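Local structure of Rho guanyl nucleotide exchange factor (Rom2), putative (Aspergillus fumigatus Af293, 5O51) at residues V65-T70 / N114-G119. The protein probably acts as a guanine-nucleotide exchange factor for Rho-type GTPases, with this chain forming its beta-propeller CNH domain. Residues are numbered along the deposited sequence; the frame is centred on the assembly and turned at random.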
loop_
_atom_site.group_PDB
_atom_site.type_symbol
_atom_site.label_atom_id
_atom_site.label_comp_id
_atom_site.label_asym_id
_atom_site.label_seq_id
_atom_site.Cartn_x
_atom_site.Cartn_y
_atom_site.Cartn_z
ATOM N N VAL A 65 5.750 -14.274 0.691
ATOM C CA VAL A 65 4.529 -13.462 0.350
ATOM C C VAL A 65 4.784 -12.014 0.752
ATOM O O VAL A 65 4.805 -11.698 1.944
ATOM C CB VAL A 65 3.255 -13.970 1.015
ATOM C CG1 VAL A 65 2.068 -13.110 0.563
ATOM C CG2 VAL A 65 3.018 -15.447 0.629
ATOM N N THR A 66 5.037 -11.151 -0.231
ATOM C CA THR A 66 5.371 -9.760 0.069
ATOM C C THR A 66 4.210 -8.770 -0.094
ATOM O O THR A 66 4.322 -7.693 0.429
ATOM C CB THR A 66 6.524 -9.267 -0.784
ATOM O OG1 THR A 66 6.127 -9.412 -2.144
ATOM C CG2 THR A 66 7.827 -10.102 -0.528
ATOM N N GLN A 67 3.157 -9.103 -0.850
ATOM C CA GLN A 67 2.006 -8.204 -1.000
ATOM C C GLN A 67 0.740 -9.023 -1.232
ATOM O O GLN A 67 0.742 -10.116 -1.834
ATOM C CB GLN A 67 2.331 -7.120 -2.060
ATOM C CG GLN A 67 1.442 -5.905 -2.010
ATOM C CD GLN A 67 1.442 -5.044 -3.264
ATOM O OE1 GLN A 67 2.478 -4.841 -3.960
ATOM N NE2 GLN A 67 0.244 -4.503 -3.566
ATOM N N ILE A 68 -0.358 -8.547 -0.664
ATOM C CA ILE A 68 -1.633 -9.226 -0.676
ATOM C C ILE A 68 -2.794 -8.203 -0.695
ATOM O O ILE A 68 -2.719 -7.139 -0.053
ATOM C CB ILE A 68 -1.748 -10.194 0.510
ATOM C CG1 ILE A 68 -2.824 -11.232 0.269
ATOM C CG2 ILE A 68 -1.970 -9.496 1.864
ATOM C CD1 ILE A 68 -2.656 -12.437 1.212
ATOM N N ASP A 69 -3.835 -8.512 -1.440
ATOM C CA ASP A 69 -5.039 -7.672 -1.570
ATOM C C ASP A 69 -6.218 -8.531 -2.043
ATOM O O ASP A 69 -6.078 -9.792 -2.186
ATOM C CB ASP A 69 -4.782 -6.558 -2.572
ATOM C CG ASP A 69 -5.573 -5.250 -2.258
ATOM O OD1 ASP A 69 -6.603 -5.253 -1.517
ATOM O OD2 ASP A 69 -5.135 -4.224 -2.790
ATOM N N THR A 70 -7.374 -7.885 -2.225
ATOM C CA THR A 70 -8.629 -8.524 -2.723
ATOM C C THR A 70 -9.279 -7.711 -3.835
ATOM O O THR A 70 -9.009 -6.542 -3.918
ATOM C CB THR A 70 -9.745 -8.602 -1.655
ATOM O OG1 THR A 70 -9.895 -7.319 -1.027
ATOM C CG2 THR A 70 -9.464 -9.686 -0.613
ATOM N N ASN A 114 7.484 -6.962 -9.191
ATOM C CA ASN A 114 7.992 -6.346 -7.974
ATOM C C ASN A 114 6.908 -5.739 -7.047
ATOM O O ASN A 114 7.075 -5.795 -5.865
ATOM C CB ASN A 114 9.047 -5.292 -8.377
ATOM C CG ASN A 114 10.177 -5.934 -9.172
ATOM O OD1 ASN A 114 10.280 -5.784 -10.400
ATOM N ND2 ASN A 114 10.939 -6.785 -8.485
ATOM N N PHE A 115 5.863 -5.113 -7.588
ATOM C CA PHE A 115 4.665 -4.703 -6.817
ATOM C C PHE A 115 3.428 -4.658 -7.702
ATOM O O PHE A 115 3.514 -4.896 -8.925
ATOM C CB PHE A 115 4.837 -3.409 -5.968
ATOM C CG PHE A 115 5.163 -2.148 -6.738
ATOM C CD1 PHE A 115 6.485 -1.819 -7.029
ATOM C CD2 PHE A 115 4.181 -1.230 -7.057
ATOM C CE1 PHE A 115 6.805 -0.641 -7.691
ATOM C CE2 PHE A 115 4.488 -0.042 -7.714
ATOM C CZ PHE A 115 5.800 0.256 -8.033
ATOM N N PHE A 116 2.265 -4.496 -7.064
ATOM C CA PHE A 116 1.018 -4.325 -7.767
ATOM C C PHE A 116 0.041 -3.359 -7.098
ATOM O O PHE A 116 0.182 -3.036 -5.934
ATOM C CB PHE A 116 0.390 -5.671 -8.013
ATOM C CG PHE A 116 -0.368 -6.264 -6.834
ATOM C CD1 PHE A 116 -1.719 -5.995 -6.646
ATOM C CD2 PHE A 116 0.254 -7.178 -5.973
ATOM C CE1 PHE A 116 -2.434 -6.590 -5.612
ATOM C CE2 PHE A 116 -0.460 -7.780 -4.944
ATOM C CZ PHE A 116 -1.825 -7.492 -4.778
ATOM N N LYS A 117 -0.990 -2.967 -7.838
ATOM C CA LYS A 117 -2.069 -2.142 -7.324
ATOM C C LYS A 117 -3.418 -2.449 -8.021
ATOM O O LYS A 117 -3.522 -2.492 -9.250
ATOM C CB LYS A 117 -1.681 -0.695 -7.510
ATOM C CG LYS A 117 -2.667 0.288 -6.932
ATOM C CD LYS A 117 -2.460 0.428 -5.453
ATOM C CE LYS A 117 -3.618 1.163 -4.788
ATOM N NZ LYS A 117 -3.954 2.430 -5.487
ATOM N N ALA A 118 -4.440 -2.680 -7.216
ATOM C CA ALA A 118 -5.796 -2.937 -7.705
ATOM C C ALA A 118 -6.653 -1.778 -7.310
ATOM O O ALA A 118 -6.818 -1.525 -6.104
ATOM C CB ALA A 118 -6.373 -4.184 -7.066
ATOM N N GLY A 119 -7.214 -1.095 -8.306
ATOM C CA GLY A 119 -8.181 -0.036 -8.050
ATOM C C GLY A 119 -9.215 0.110 -9.131
ATOM O O GLY A 119 -9.084 -0.454 -10.225
#
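Strand 65-70, which carries Gln67 and Asp69, runs nearly parallel to strand 115-119 with Phe116, the short axes 7° apart and 8.0 Å distant at closest approach, too far for direct backbone pairing. Gln67 bridges that gap with its primary amide. Its CG lies anti to the backbone N (chi1 -162°) and the chain stays extended beyond it, which carries the amide across to the main chain of Phe116. There both ends of the amide are used: Phe116 N donates to Gln67 OE1 at 3.1 Å, and Gln67 NE2 donates to Phe116 O at 2.8 Å. Both bonds are almost straight at the hydrogen. Phe116 O lies practically in the plane of the amide, although NE2 stands above the plane of the carbonyl that receives it. The same amide also stacks on the side chain of Phe116, the two planes only 5° apart, with NE2 3.5 Å above the centre of the ring. The neighbouring Phe115 brings its CB to 3.4 Å from Gln67 OE1, while its ring turns away. At the far end of the Phe116 ring, Asp69 CB meets the edge, 3.8 Å from CZ. The carboxylate of Asp69 is engaged within its own strand, where OD1 accepts from Thr70 N. Leu78 of strand 76-81 also touches Phe116 and Ala118. Each strand is the first of an antiparallel four-stranded sheet, so the contact joins the inner strands of two successive propeller blades near the central axis. Donor, acceptor and flat face of a single amide thus work together: the paired bonds fix which way round the amide sits, while the stack holds it flat against the ring.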